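Local coordinates for response regulator (Vibrio cholerae O1 biovar El Tor, PDB 7KPO), which is the DNA-binding domain of the sensor histidine kinase ChiS and probably lets this kinase act directly on DNA, at residues R42-R47 with T52-K57. Residues are numbered along the deposited sequence; the frame is centred on the assembly and turned at random. Where two conformers were deposited one is given.
With FMT (formic acid), chain H; FMT (formic acid), chain G.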
loop_
_atom_site.group_PDB
_atom_site.type_symbol
_atom_site.label_atom_id
_atom_site.label_comp_id
_atom_site.label_asym_id
_atom_site.label_seq_id
_atom_site.Cartn_x
_atom_site.Cartn_y
_atom_site.Cartn_z
ATOM N N ARG A 42 12.934 -12.913 -16.118
ATOM C CA ARG A 42 14.271 -13.182 -16.678
ATOM C C ARG A 42 14.671 -12.144 -17.724
ATOM O O ARG A 42 13.811 -11.505 -18.368
ATOM C CB ARG A 42 14.346 -14.599 -17.242
ATOM C CG ARG A 42 14.302 -15.678 -16.171
ATOM C CD ARG A 42 14.714 -17.023 -16.729
ATOM N NE ARG A 42 16.098 -16.988 -17.189
ATOM C CZ ARG A 42 16.714 -17.982 -17.823
ATOM N NH1 ARG A 42 16.068 -19.105 -18.091
ATOM N NH2 ARG A 42 17.975 -17.843 -18.196
ATOM N N VAL A 43 15.980 -11.997 -17.840
ATOM C CA VAL A 43 16.644 -11.113 -18.829
ATOM C C VAL A 43 17.235 -12.020 -19.907
ATOM O O VAL A 43 17.838 -13.061 -19.554
ATOM C CB VAL A 43 17.713 -10.248 -18.143
ATOM C CG1 VAL A 43 18.659 -9.601 -19.142
ATOM C CG2 VAL A 43 17.076 -9.215 -17.225
ATOM N N TYR A 44 17.068 -11.622 -21.165
ATOM C CA TYR A 44 17.544 -12.421 -22.319
ATOM C C TYR A 44 18.334 -11.528 -23.273
ATOM O O TYR A 44 18.128 -10.297 -23.243
ATOM C CB TYR A 44 16.351 -13.029 -23.066
ATOM C CG TYR A 44 15.546 -14.040 -22.287
ATOM C CD1 TYR A 44 15.865 -15.389 -22.329
ATOM C CD2 TYR A 44 14.460 -13.657 -21.518
ATOM C CE1 TYR A 44 15.133 -16.328 -21.621
ATOM C CE2 TYR A 44 13.718 -14.584 -20.803
ATOM C CZ TYR A 44 14.053 -15.926 -20.856
ATOM O OH TYR A 44 13.325 -16.843 -20.155
ATOM N N LEU A 45 19.225 -12.147 -24.053
ATOM C CA LEU A 45 20.014 -11.476 -25.122
ATOM C C LEU A 45 19.310 -11.728 -26.458
ATOM O O LEU A 45 19.455 -12.839 -27.003
ATOM C CB LEU A 45 21.444 -12.025 -25.130
ATOM C CG LEU A 45 22.411 -11.357 -24.155
ATOM C CD1 LEU A 45 23.642 -12.222 -23.926
ATOM C CD2 LEU A 45 22.806 -9.974 -24.652
ATOM N N ASP A 46 18.552 -10.736 -26.933
ATOM C CA ASP A 46 17.794 -10.830 -28.210
ATOM C C ASP A 46 18.241 -9.701 -29.139
ATOM O O ASP A 46 18.358 -8.559 -28.653
ATOM C CB ASP A 46 16.288 -10.712 -27.968
ATOM C CG ASP A 46 15.727 -11.746 -27.009
ATOM O OD1 ASP A 46 16.303 -12.849 -26.928
ATOM O OD2 ASP A 46 14.730 -11.429 -26.334
ATOM N N ARG A 47 18.495 -10.014 -30.415
ATOM C CA ARG A 47 18.881 -8.967 -31.401
ATOM C C ARG A 47 20.121 -8.228 -30.877
ATOM O O ARG A 47 20.271 -7.028 -31.182
ATOM C CB ARG A 47 17.669 -8.048 -31.597
ATOM C CG ARG A 47 17.703 -7.144 -32.818
ATOM C CD ARG A 47 16.422 -6.329 -32.862
ATOM N NE ARG A 47 16.280 -5.512 -34.060
ATOM C CZ ARG A 47 16.766 -4.283 -34.213
ATOM N NH1 ARG A 47 16.566 -3.635 -35.349
ATOM N NH2 ARG A 47 17.454 -3.703 -33.243
ATOM N N THR A 52 13.661 -7.926 -21.346
ATOM C CA THR A 52 12.775 -8.687 -20.426
ATOM C C THR A 52 11.741 -9.330 -21.354
ATOM O O THR A 52 10.578 -8.954 -21.310
ATOM C CB THR A 52 12.207 -7.761 -19.347
ATOM O OG1 THR A 52 11.572 -6.654 -19.987
ATOM C CG2 THR A 52 13.272 -7.233 -18.414
ATOM N N ARG A 53 12.209 -10.276 -22.160
ATOM C CA ARG A 53 11.409 -10.903 -23.249
ATOM C C ARG A 53 10.045 -11.417 -22.766
ATOM O O ARG A 53 9.048 -11.108 -23.449
ATOM C CB ARG A 53 12.218 -12.026 -23.904
ATOM C CG ARG A 53 11.614 -12.550 -25.199
ATOM C CD ARG A 53 12.482 -13.640 -25.795
ATOM N NE ARG A 53 12.570 -14.793 -24.911
ATOM C CZ ARG A 53 13.412 -15.804 -25.072
ATOM N NH1 ARG A 53 13.408 -16.807 -24.213
ATOM N NH2 ARG A 53 14.265 -15.801 -26.081
ATOM N N THR A 54 10.002 -12.186 -21.685
ATOM C CA THR A 54 8.688 -12.736 -21.259
ATOM C C THR A 54 7.816 -11.643 -20.630
ATOM O O THR A 54 6.622 -11.571 -20.965
ATOM C CB THR A 54 8.882 -13.944 -20.343
ATOM O OG1 THR A 54 9.755 -14.847 -21.019
ATOM C CG2 THR A 54 7.572 -14.622 -20.011
ATOM N N LEU A 55 8.385 -10.832 -19.740
ATOM C CA LEU A 55 7.609 -9.726 -19.124
ATOM C C LEU A 55 6.964 -8.870 -20.224
ATOM O O LEU A 55 5.796 -8.488 -20.091
ATOM C CB LEU A 55 8.564 -8.881 -18.279
ATOM C CG LEU A 55 7.992 -7.581 -17.717
ATOM C CD1 LEU A 55 6.774 -7.841 -16.839
ATOM C CD2 LEU A 55 9.065 -6.823 -16.946
ATOM N N ASP A 56 7.705 -8.594 -21.293
ATOM C CA ASP A 56 7.192 -7.708 -22.370
ATOM C C ASP A 56 5.904 -8.274 -22.971
ATOM O O ASP A 56 5.068 -7.481 -23.411
ATOM C CB ASP A 56 8.253 -7.497 -23.449
ATOM C CG ASP A 56 9.456 -6.699 -22.982
ATOM O OD1 ASP A 56 9.422 -6.180 -21.849
ATOM O OD2 ASP A 56 10.412 -6.588 -23.766
ATOM N N LYS A 57 5.748 -9.594 -22.979
ATOM C CA LYS A 57 4.536 -10.223 -23.573
ATOM C C LYS A 57 3.287 -9.860 -22.763
ATOM O O LYS A 57 2.187 -9.894 -23.329
ATOM C CB LYS A 57 4.690 -11.746 -23.623
ATOM C CG LYS A 57 5.800 -12.243 -24.537
ATOM C CD LYS A 57 5.947 -13.744 -24.567
ATOM C CE LYS A 57 7.066 -14.188 -25.483
ATOM N NZ LYS A 57 7.188 -15.664 -25.529
HETATM C C FMT H . 10.586 -15.516 -17.622
HETATM O O1 FMT H . 10.595 -14.334 -17.328
HETATM O O2 FMT H . 11.021 -16.033 -18.757
HETATM C C FMT G . 19.492 -15.851 -23.436
HETATM O O1 FMT G . 19.771 -14.697 -23.693
HETATM O O2 FMT G . 19.227 -16.308 -22.247
HETATM O O HOH W 1 11.157 -11.863 -18.963
#
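The guanidinium of Arg53 lies over one face of the Tyr44 ring, the two planes 25° apart. This stack is also a cation-pi contact, Arg53 CZ being 3.9 Å from the ring centroid. Its closest approach is Arg53 NH1, toward the ring's rim, to Tyr44 CE1 at 3.2 Å. On the other side of the ring lies the guanidinium of Arg42, one of its faces turned to Tyr44 CZ. At the ring's edge, in its plane, O2 of the chain H formic acid (probably formate) takes a hydrogen bond of 2.8 Å from Tyr44 OH. The side chain of Arg53 starts anti to the backbone N (chi1 -169°) and bends at chi3, which swings its flat end over the ring while its methylenes pass the carboxylate of Asp46. Asp46 OD2 sits 3.2 Å from Arg53 CD, and Asp46 OD1 forms a long salt bridge of 3.7 Å with Arg53 NH2. Tyrosine suits its place because it offers a flat pi face to the cation and a hydroxyl to the formic acid oxygen; arginine, because it can stack and carry charge at once.

Thr54 OG1 donates a second hydrogen bond to the same oxygen, and Arg42 N gives a nearly straight one to O1. One water joins Arg42 O and Leu55 N and also donates to O1. Thr52 OG1 bonds Asp56 OD1, which also makes a salt bridge with Lys31 of helix 31-38.

Strand 44-46 pairs antiparallel with 49-51 in a hairpin; the chain then leads into a short helix nearly perpendicular to the first strand, its N-terminal residues meeting it. The stack, the formic acid and water bridges and a weak, long salt bridge join the segments, which share no direct hydrogen bond. The formic acid, probably from the crystallisation liquor, suggests that these hydroxyls and the backbone N-H could hold a small anion.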